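Local coordinates for protein putative leucoanthocyanidin reductase 1 (Vitis vinifera, PDB 3I52) that probably catalyses the NADPH-dependent reduction of leucoanthocyanidins to flavan-3-ols such as catechin, using an NADP-binding Rossmann domain, at residues D123-D128 against E139-R144; T155-N160 against K217-R222. All coordinates share one frame; numbering follows the deposited sequence.

Contact 1. Residues D123-D128 against E139-R144. With NAP (NADP nicotinamide-adenine-dinucleotide phosphate), chain B.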
loop_
_atom_site.group_PDB
_atom_site.type_symbol
_atom_site.label_atom_id
_atom_site.label_comp_id
_atom_site.label_asym_id
_atom_site.label_seq_id
_atom_site.Cartn_x
_atom_site.Cartn_y
_atom_site.Cartn_z
ATOM N N ASP A 123 -0.456 -9.543 1.424
ATOM C CA ASP A 123 -0.744 -10.209 2.671
ATOM C C ASP A 123 0.568 -10.750 3.216
ATOM O O ASP A 123 1.048 -11.792 2.761
ATOM C CB ASP A 123 -1.791 -11.324 2.478
ATOM C CG ASP A 123 -2.260 -11.921 3.826
ATOM O OD1 ASP A 123 -1.436 -12.037 4.765
ATOM O OD2 ASP A 123 -3.455 -12.219 3.978
ATOM N N VAL A 124 1.134 -10.048 4.206
ATOM C CA VAL A 124 2.437 -10.407 4.761
ATOM C C VAL A 124 2.435 -11.754 5.451
ATOM O O VAL A 124 3.502 -12.342 5.630
ATOM C CB VAL A 124 2.996 -9.364 5.728
ATOM C CG1 VAL A 124 3.156 -8.029 5.029
ATOM C CG2 VAL A 124 2.118 -9.241 6.998
ATOM N N ASN A 125 1.264 -12.250 5.848
ATOM C CA ASN A 125 1.211 -13.561 6.500
ATOM C C ASN A 125 1.101 -14.730 5.528
ATOM O O ASN A 125 1.415 -15.835 5.902
ATOM C CB ASN A 125 0.128 -13.631 7.623
ATOM C CG ASN A 125 0.683 -13.205 8.997
ATOM O OD1 ASN A 125 -0.012 -12.572 9.795
ATOM N ND2 ASN A 125 1.946 -13.546 9.265
ATOM N N ARG A 126 0.691 -14.489 4.284
ATOM C CA ARG A 126 0.702 -15.540 3.263
ATOM C C ARG A 126 1.887 -15.491 2.310
ATOM O O ARG A 126 2.331 -16.514 1.824
ATOM C CB ARG A 126 -0.578 -15.474 2.428
ATOM C CG ARG A 126 -1.820 -15.768 3.258
ATOM C CD ARG A 126 -3.061 -15.594 2.432
ATOM N NE ARG A 126 -4.232 -16.207 3.054
ATOM C CZ ARG A 126 -5.240 -15.538 3.612
ATOM N NH1 ARG A 126 -5.273 -14.200 3.624
ATOM N NH2 ARG A 126 -6.273 -16.212 4.110
ATOM N N ALA A 127 2.381 -14.305 1.989
ATOM C CA ALA A 127 3.437 -14.218 0.982
ATOM C C ALA A 127 4.787 -14.672 1.569
ATOM O O ALA A 127 5.015 -14.583 2.787
ATOM C CB ALA A 127 3.512 -12.814 0.413
ATOM N N ASP A 128 5.677 -15.149 0.698
ATOM C CA ASP A 128 6.983 -15.689 1.113
ATOM C C ASP A 128 8.073 -15.228 0.143
ATOM O O ASP A 128 8.686 -16.045 -0.599
ATOM C CB ASP A 128 6.892 -17.209 1.132
ATOM C CG ASP A 128 8.131 -17.881 1.701
ATOM O OD1 ASP A 128 8.880 -17.290 2.538
ATOM O OD2 ASP A 128 8.304 -19.054 1.324
ATOM N N GLU A 139 9.325 -7.689 9.804
ATOM C CA GLU A 139 8.963 -6.473 10.533
ATOM C C GLU A 139 7.469 -6.156 10.532
ATOM O O GLU A 139 6.908 -5.786 11.563
ATOM C CB GLU A 139 9.802 -5.295 10.028
ATOM C CG GLU A 139 11.323 -5.454 10.417
ATOM C CD GLU A 139 12.231 -4.336 9.912
ATOM O OE1 GLU A 139 11.719 -3.398 9.265
ATOM O OE2 GLU A 139 13.471 -4.406 10.154
ATOM N N LYS A 140 6.813 -6.289 9.396
ATOM C CA LYS A 140 5.399 -6.034 9.326
ATOM C C LYS A 140 4.614 -7.062 10.182
ATOM O O LYS A 140 3.688 -6.693 10.900
ATOM C CB LYS A 140 4.947 -5.953 7.870
ATOM C CG LYS A 140 5.357 -4.607 7.158
ATOM C CD LYS A 140 4.860 -4.503 5.711
ATOM C CE LYS A 140 5.204 -3.156 5.031
ATOM N NZ LYS A 140 4.347 -2.979 3.851
ATOM N N ARG A 141 5.018 -8.325 10.157
ATOM C CA ARG A 141 4.384 -9.353 10.983
ATOM C C ARG A 141 4.612 -9.115 12.469
ATOM O O ARG A 141 3.772 -9.429 13.299
ATOM C CB ARG A 141 4.921 -10.722 10.628
ATOM C CG ARG A 141 4.598 -11.206 9.189
ATOM C CD ARG A 141 5.532 -12.326 8.822
ATOM N NE ARG A 141 5.498 -12.726 7.421
ATOM C CZ ARG A 141 6.309 -13.632 6.875
ATOM N NH1 ARG A 141 7.283 -14.216 7.589
ATOM N NH2 ARG A 141 6.158 -13.952 5.592
ATOM N N ARG A 142 5.785 -8.593 12.800
ATOM C CA ARG A 142 6.112 -8.243 14.174
ATOM C C ARG A 142 5.170 -7.129 14.668
ATOM O O ARG A 142 4.602 -7.235 15.748
ATOM C CB ARG A 142 7.606 -7.918 14.231
ATOM C CG ARG A 142 8.133 -6.939 15.208
ATOM C CD ARG A 142 7.914 -7.350 16.550
ATOM N NE ARG A 142 8.751 -6.669 17.552
ATOM C CZ ARG A 142 8.373 -6.536 18.828
ATOM N NH1 ARG A 142 7.156 -6.971 19.206
ATOM N NH2 ARG A 142 9.175 -5.959 19.725
ATOM N N VAL A 143 4.936 -6.100 13.865
ATOM C CA VAL A 143 3.977 -5.061 14.239
ATOM C C VAL A 143 2.545 -5.637 14.450
ATOM O O VAL A 143 1.881 -5.325 15.449
ATOM C CB VAL A 143 3.988 -3.949 13.227
ATOM C CG1 VAL A 143 2.815 -2.934 13.456
ATOM C CG2 VAL A 143 5.376 -3.253 13.265
ATOM N N ARG A 144 2.112 -6.484 13.532
ATOM C CA ARG A 144 0.785 -7.060 13.559
ATOM C C ARG A 144 0.561 -7.815 14.847
ATOM O O ARG A 144 -0.512 -7.702 15.438
ATOM C CB ARG A 144 0.583 -8.062 12.427
ATOM C CG ARG A 144 0.359 -7.461 11.044
ATOM C CD ARG A 144 0.093 -8.593 10.045
ATOM N NE ARG A 144 -0.288 -8.082 8.742
ATOM C CZ ARG A 144 -1.011 -8.754 7.838
ATOM N NH1 ARG A 144 -1.463 -9.969 8.080
ATOM N NH2 ARG A 144 -1.294 -8.200 6.678
HETATM P PA NAP B . 7.476 6.969 1.905
HETATM O O1A NAP B . 8.899 6.692 2.196
HETATM O O2A NAP B . 7.085 7.383 0.522
HETATM O O5B NAP B . 6.835 7.902 3.024
HETATM C C5B NAP B . 6.984 7.519 4.360
HETATM C C4B NAP B . 6.358 8.632 5.166
HETATM O O4B NAP B . 6.452 8.321 6.545
HETATM C C3B NAP B . 7.101 9.946 4.942
HETATM O O3B NAP B . 6.180 10.996 4.783
HETATM C C2B NAP B . 7.899 10.099 6.213
HETATM O O2B NAP B . 8.088 11.453 6.487
HETATM C C1B NAP B . 7.052 9.380 7.264
HETATM N N9A NAP B . 7.770 8.816 8.424
HETATM C C8A NAP B . 8.766 7.873 8.408
HETATM N N7A NAP B . 9.259 7.722 9.673
HETATM C C5A NAP B . 8.517 8.502 10.498
HETATM C C6A NAP B . 8.442 8.587 11.887
HETATM N N6A NAP B . 9.199 7.790 12.654
HETATM N N1A NAP B . 7.690 9.611 12.438
HETATM C C2A NAP B . 6.691 10.194 11.686
HETATM N N3A NAP B . 6.669 10.010 10.309
HETATM C C4A NAP B . 7.605 9.221 9.722
HETATM O O3 NAP B . 6.743 5.555 2.214
HETATM P PN NAP B . 5.834 4.719 1.195
HETATM O O1N NAP B . 6.694 4.207 0.087
HETATM O O2N NAP B . 4.674 5.567 0.840
HETATM O O5D NAP B . 5.420 3.411 2.080
HETATM C C5D NAP B . 4.195 3.272 2.790
HETATM C C4D NAP B . 3.777 1.799 2.875
HETATM O O4D NAP B . 3.272 1.454 1.594
HETATM C C3D NAP B . 4.935 0.853 3.177
HETATM O O3D NAP B . 4.644 -0.080 4.176
HETATM C C2D NAP B . 5.190 0.134 1.871
HETATM O O2D NAP B . 5.658 -1.201 2.068
HETATM C C1D NAP B . 3.883 0.282 1.088
HETATM N N1N NAP B . 3.985 0.483 -0.381
HETATM C C2N NAP B . 3.295 -0.322 -1.270
HETATM C C3N NAP B . 3.299 -0.047 -2.654
HETATM C C7N NAP B . 2.516 -0.897 -3.628
HETATM O O7N NAP B . 2.612 -0.671 -5.007
HETATM N N7N NAP B . 1.722 -1.871 -3.186
HETATM C C4N NAP B . 4.152 0.960 -3.148
HETATM C C5N NAP B . 4.726 1.869 -2.250
HETATM C C6N NAP B . 4.756 1.533 -0.882
HETATM P P2B NAP B . 9.564 12.122 6.441
HETATM O O1X NAP B . 9.724 12.380 4.961
HETATM O O2X NAP B . 9.529 13.356 7.296
HETATM O O3X NAP B . 10.634 11.196 6.996
HETATM O O HOH W 1 7.646 -16.517 4.903
#

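Contact 2. Residues T155-N160 against K217-R222. With NAP (NADP nicotinamide-adenine-dinucleotide phosphate), chain B.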
loop_
_atom_site.group_PDB
_atom_site.type_symbol
_atom_site.label_atom_id
_atom_site.label_comp_id
_atom_site.label_asym_id
_atom_site.label_seq_id
_atom_site.Cartn_x
_atom_site.Cartn_y
_atom_site.Cartn_z
ATOM N N THR A 155 -7.367 -2.735 11.142
ATOM C CA THR A 155 -7.668 -3.169 9.774
ATOM C C THR A 155 -6.351 -3.226 9.002
ATOM O O THR A 155 -5.578 -2.276 9.076
ATOM C CB THR A 155 -8.664 -2.219 9.074
ATOM O OG1 THR A 155 -9.860 -2.125 9.850
ATOM C CG2 THR A 155 -9.063 -2.738 7.699
ATOM N N TYR A 156 -6.069 -4.364 8.345
ATOM C CA TYR A 156 -4.904 -4.509 7.472
ATOM C C TYR A 156 -5.275 -4.353 5.976
ATOM O O TYR A 156 -5.941 -5.197 5.425
ATOM C CB TYR A 156 -4.247 -5.859 7.664
ATOM C CG TYR A 156 -3.845 -6.193 9.091
ATOM C CD1 TYR A 156 -3.309 -5.228 9.944
ATOM C CD2 TYR A 156 -3.957 -7.497 9.565
ATOM C CE1 TYR A 156 -2.932 -5.555 11.235
ATOM C CE2 TYR A 156 -3.570 -7.844 10.839
ATOM C CZ TYR A 156 -3.060 -6.884 11.668
ATOM O OH TYR A 156 -2.700 -7.260 12.947
ATOM N N ILE A 157 -4.811 -3.263 5.351
ATOM C CA ILE A 157 -5.022 -2.949 3.943
ATOM C C ILE A 157 -3.992 -3.680 3.067
ATOM O O ILE A 157 -2.811 -3.313 3.039
ATOM C CB ILE A 157 -4.947 -1.404 3.734
ATOM C CG1 ILE A 157 -6.015 -0.687 4.590
ATOM C CG2 ILE A 157 -5.144 -0.990 2.260
ATOM C CD1 ILE A 157 -7.505 -1.169 4.374
ATOM N N CYS A 158 -4.426 -4.763 2.433
ATOM C CA CYS A 158 -3.619 -5.494 1.434
ATOM C C CYS A 158 -4.138 -5.149 0.065
ATOM O O CYS A 158 -4.891 -5.904 -0.545
ATOM C CB CYS A 158 -3.706 -6.998 1.673
ATOM S SG CYS A 158 -3.475 -7.394 3.440
ATOM N N CYS A 159 -3.708 -3.987 -0.412
ATOM C CA CYS A 159 -4.206 -3.408 -1.634
ATOM C C CYS A 159 -3.402 -3.757 -2.898
ATOM O O CYS A 159 -3.574 -3.127 -3.923
ATOM C CB CYS A 159 -4.248 -1.873 -1.484
ATOM S SG CYS A 159 -2.609 -1.143 -1.159
ATOM N N ASN A 160 -2.504 -4.718 -2.806
ATOM C CA ASN A 160 -1.764 -5.201 -3.961
ATOM C C ASN A 160 -0.900 -4.083 -4.628
ATOM O O ASN A 160 -0.299 -3.308 -3.877
ATOM C CB ASN A 160 -2.723 -5.949 -4.880
ATOM C CG ASN A 160 -3.091 -7.309 -4.326
ATOM O OD1 ASN A 160 -2.232 -8.042 -3.829
ATOM N ND2 ASN A 160 -4.380 -7.652 -4.404
ATOM N N LYS A 217 -10.036 -7.198 10.539
ATOM C CA LYS A 217 -9.884 -7.890 9.251
ATOM C C LYS A 217 -8.721 -7.415 8.377
ATOM O O LYS A 217 -8.251 -6.287 8.460
ATOM C CB LYS A 217 -11.142 -7.747 8.371
ATOM C CG LYS A 217 -12.462 -8.024 9.052
ATOM C CD LYS A 217 -12.682 -9.479 9.306
ATOM C CE LYS A 217 -14.090 -9.689 9.827
ATOM N NZ LYS A 217 -14.157 -10.870 10.738
ATOM N N SER A 218 -8.313 -8.328 7.503
ATOM C CA SER A 218 -7.507 -8.040 6.348
ATOM C C SER A 218 -8.442 -7.722 5.193
ATOM O O SER A 218 -9.325 -8.524 4.891
ATOM C CB SER A 218 -6.643 -9.253 6.003
ATOM O OG SER A 218 -5.618 -9.373 6.995
ATOM N N VAL A 219 -8.251 -6.532 4.599
ATOM C CA VAL A 219 -8.993 -6.057 3.454
ATOM C C VAL A 219 -8.133 -6.177 2.175
ATOM O O VAL A 219 -7.134 -5.452 1.989
ATOM C CB VAL A 219 -9.404 -4.572 3.668
ATOM C CG1 VAL A 219 -10.218 -4.039 2.472
ATOM C CG2 VAL A 219 -10.157 -4.421 4.963
ATOM N N HIS A 220 -8.555 -7.065 1.281
ATOM C CA HIS A 220 -7.844 -7.323 0.027
ATOM C C HIS A 220 -8.475 -6.549 -1.118
ATOM O O HIS A 220 -9.703 -6.469 -1.207
ATOM C CB HIS A 220 -7.826 -8.836 -0.275
ATOM C CG HIS A 220 -7.326 -9.660 0.867
ATOM N ND1 HIS A 220 -5.997 -9.997 1.025
ATOM C CD2 HIS A 220 -7.979 -10.182 1.941
ATOM C CE1 HIS A 220 -5.848 -10.696 2.143
ATOM N NE2 HIS A 220 -7.037 -10.820 2.721
ATOM N N PHE A 221 -7.634 -5.960 -1.976
ATOM C CA PHE A 221 -8.104 -5.217 -3.140
ATOM C C PHE A 221 -7.995 -6.109 -4.381
ATOM O O PHE A 221 -6.906 -6.322 -4.910
ATOM C CB PHE A 221 -7.288 -3.950 -3.355
ATOM C CG PHE A 221 -7.559 -2.837 -2.346
ATOM C CD1 PHE A 221 -7.777 -1.535 -2.784
ATOM C CD2 PHE A 221 -7.595 -3.081 -0.972
ATOM C CE1 PHE A 221 -8.004 -0.502 -1.872
ATOM C CE2 PHE A 221 -7.809 -2.047 -0.056
ATOM C CZ PHE A 221 -8.006 -0.760 -0.499
ATOM N N ARG A 222 -9.118 -6.663 -4.809
ATOM C CA ARG A 222 -9.157 -7.496 -5.989
ATOM C C ARG A 222 -10.128 -7.003 -7.035
ATOM O O ARG A 222 -11.037 -7.733 -7.401
ATOM C CB ARG A 222 -9.505 -8.944 -5.614
ATOM C CG ARG A 222 -8.453 -9.584 -4.750
ATOM C CD ARG A 222 -8.608 -11.113 -4.681
ATOM N NE ARG A 222 -7.417 -11.738 -4.084
ATOM C CZ ARG A 222 -7.277 -13.048 -3.888
ATOM N NH1 ARG A 222 -8.241 -13.863 -4.243
ATOM N NH2 ARG A 222 -6.162 -13.548 -3.359
HETATM P PA NAP B . 7.476 6.969 1.905
HETATM O O1A NAP B . 8.899 6.692 2.196
HETATM O O2A NAP B . 7.085 7.383 0.522
HETATM O O5B NAP B . 6.835 7.902 3.024
HETATM C C5B NAP B . 6.984 7.519 4.360
HETATM C C4B NAP B . 6.358 8.632 5.166
HETATM O O4B NAP B . 6.452 8.321 6.545
HETATM C C3B NAP B . 7.101 9.946 4.942
HETATM O O3B NAP B . 6.180 10.996 4.783
HETATM C C2B NAP B . 7.899 10.099 6.213
HETATM O O2B NAP B . 8.088 11.453 6.487
HETATM C C1B NAP B . 7.052 9.380 7.264
HETATM N N9A NAP B . 7.770 8.816 8.424
HETATM C C8A NAP B . 8.766 7.873 8.408
HETATM N N7A NAP B . 9.259 7.722 9.673
HETATM C C5A NAP B . 8.517 8.502 10.498
HETATM C C6A NAP B . 8.442 8.587 11.887
HETATM N N6A NAP B . 9.199 7.790 12.654
HETATM N N1A NAP B . 7.690 9.611 12.438
HETATM C C2A NAP B . 6.691 10.194 11.686
HETATM N N3A NAP B . 6.669 10.010 10.309
HETATM C C4A NAP B . 7.605 9.221 9.722
HETATM O O3 NAP B . 6.743 5.555 2.214
HETATM P PN NAP B . 5.834 4.719 1.195
HETATM O O1N NAP B . 6.694 4.207 0.087
HETATM O O2N NAP B . 4.674 5.567 0.840
HETATM O O5D NAP B . 5.420 3.411 2.080
HETATM C C5D NAP B . 4.195 3.272 2.790
HETATM C C4D NAP B . 3.777 1.799 2.875
HETATM O O4D NAP B . 3.272 1.454 1.594
HETATM C C3D NAP B . 4.935 0.853 3.177
HETATM O O3D NAP B . 4.644 -0.080 4.176
HETATM C C2D NAP B . 5.190 0.134 1.871
HETATM O O2D NAP B . 5.658 -1.201 2.068
HETATM C C1D NAP B . 3.883 0.282 1.088
HETATM N N1N NAP B . 3.985 0.483 -0.381
HETATM C C2N NAP B . 3.295 -0.322 -1.270
HETATM C C3N NAP B . 3.299 -0.047 -2.654
HETATM C C7N NAP B . 2.516 -0.897 -3.628
HETATM O O7N NAP B . 2.612 -0.671 -5.007
HETATM N N7N NAP B . 1.722 -1.871 -3.186
HETATM C C4N NAP B . 4.152 0.960 -3.148
HETATM C C5N NAP B . 4.726 1.869 -2.250
HETATM C C6N NAP B . 4.756 1.533 -0.882
HETATM P P2B NAP B . 9.564 12.122 6.441
HETATM O O1X NAP B . 9.724 12.380 4.961
HETATM O O2X NAP B . 9.529 13.356 7.296
HETATM O O3X NAP B . 10.634 11.196 6.996
HETATM O O HOH W 2 -4.254 -8.968 -0.888
HETATM O O HOH W 3 -4.823 -10.292 -3.314
#

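Contact 1. Residues D123-D128 against E139-R144
The guanidinium of Arg-141 meets the 123-128 loop at its edge, with the backbone oxygens of Val-124 and Ala-127 lying in its plane, whereas the guanidinium of Arg-144 takes the CG2 methyl of Val-124 on one face. For Arg-141 the main bond runs from NE to Val-124 O (2.7 Å, N-H...O angle 152°); NH2 of the same group adds a weak second bond to that oxygen. The chain is extended from CG to NE, which carries the group from the helix across to the loop, where NH2 also lies 3.1 Å from Ala-127 O. A water accepts from this NH2 and donates to Asp-128 OD1, prolonging the link by one residue.

On Arg-144, Val-124 CG2 sits 3.1 Å above the plane, not over the centre of the group but displaced to its border, and approaches NE to 3.2 Å, a snug fit. Val-124 CG1 lies anti to the carbonyl carbon (chi1 -60°) and faces Lys-140 CB at 3.9 Å, leaving CG2 for the guanidinium. Asn-125 straddles both arginines. Its ND2 packs on Arg-141 CG, and its OD1 accepts a weak bond from Arg-144 NH1, the amide and guanidinium planes standing almost perpendicular. Asp-123 OD1 makes a long salt bridge of 3.9 Å to the same NH1. This carboxylate also forms an Asx turn through Asn-125 N and a salt bridge from OD2 to Arg-126 NH1, while Glu-119 pairs with Arg-144 NE.

Lys-140 touches the loop only through its aliphatic chain; its NZ donates to both hydroxyls of the nicotinamide ribose, O2D (2.8 Å) and O3D, and to Glu-119 O. The loop is thus held chiefly by Arg-141 NE on Val-124 O, with weak or long contacts to Arg-144 added, while the lysine's amine is committed to the NADP ribose.

Contact 2. Residues T155-N160 against K217-R222
Strands 155-158 and 217-220 run parallel, their axes 4.7 Å apart at closest approach and their directions 22° from one another. The ladder zigzags as a parallel pair should: Tyr-156 N gives to Lys-217 O, Tyr-156 O takes from Val-219 N (2.8 Å, 163° at the hydrogen), Cys-158 N gives to Val-219 O, and Cys-158 O takes from Phe-221 N just beyond the strand end. Ser-218 and His-220 turn their backbone groups the other way, to strand 292-294, making 217-220 the middle of this small sheet.

On the face carrying Thr-155, Ile-157 and Val-219, the methyls of Thr-155 CG2 and Val-219 CG2 are pressed to 3.4 Å, tighter than usual for carbon. Ile-157 lies alongside Val-219, and its CG2 reaches Phe-221 CE2 at 3.7 Å. On the other face, Ser-218 OG comes to the edge of the Tyr-156 ring, in its plane, and Cys-158 CB rests against His-220 ND1. A water joins this ND1 to Cys-158 O, while His-220 NE2 is taken by Asp-292.

Past the strands, Cys-159 CB stands over the centre of the Phe-221 ring, 3.5 Å above it, in a CH-pi contact. Its SG lies between the backbone N and the carbonyl carbon (chi1 60°), continuing beyond CB from the ring at 5.2 Å from the centroid. Asn-160 ND2 then donates to Phe-221 O (2.9 Å) from above the carbonyl plane, and a water carries the same nitrogen on to Arg-222 NE.

Asn-160 presents its backbone O to the carboxamide N7N of NADP, 2.6 Å away. This is consistent with the side-chain tie to Phe-221 O and a backbone bond to Gly-121 positioning the carbonyl that binds the carboxamide.

Overall arrangement
The centres of contacts 1 and 2 lie about 12 Å apart, and helix 133-149, which supplies one side of contact 1, leads on in the chain to strand 155-158 of contact 2. They touch directly: Arg-144 makes a cation-pi contact with Tyr-156 and brings NH2 within 4.0 Å of Cys-158 SG, while Asp-123 OD2 lies 3.4 Å from His-220 CE1. Both reach the nicotinamide half of NADP, contact 1 at the ribose and contact 2 at the carboxamide. Bound catechin lies about 4 Å from the side chain of Lys-140 and about 7 Å from that of Asn-160, so one residue of each contact lies near both catechin and NADP.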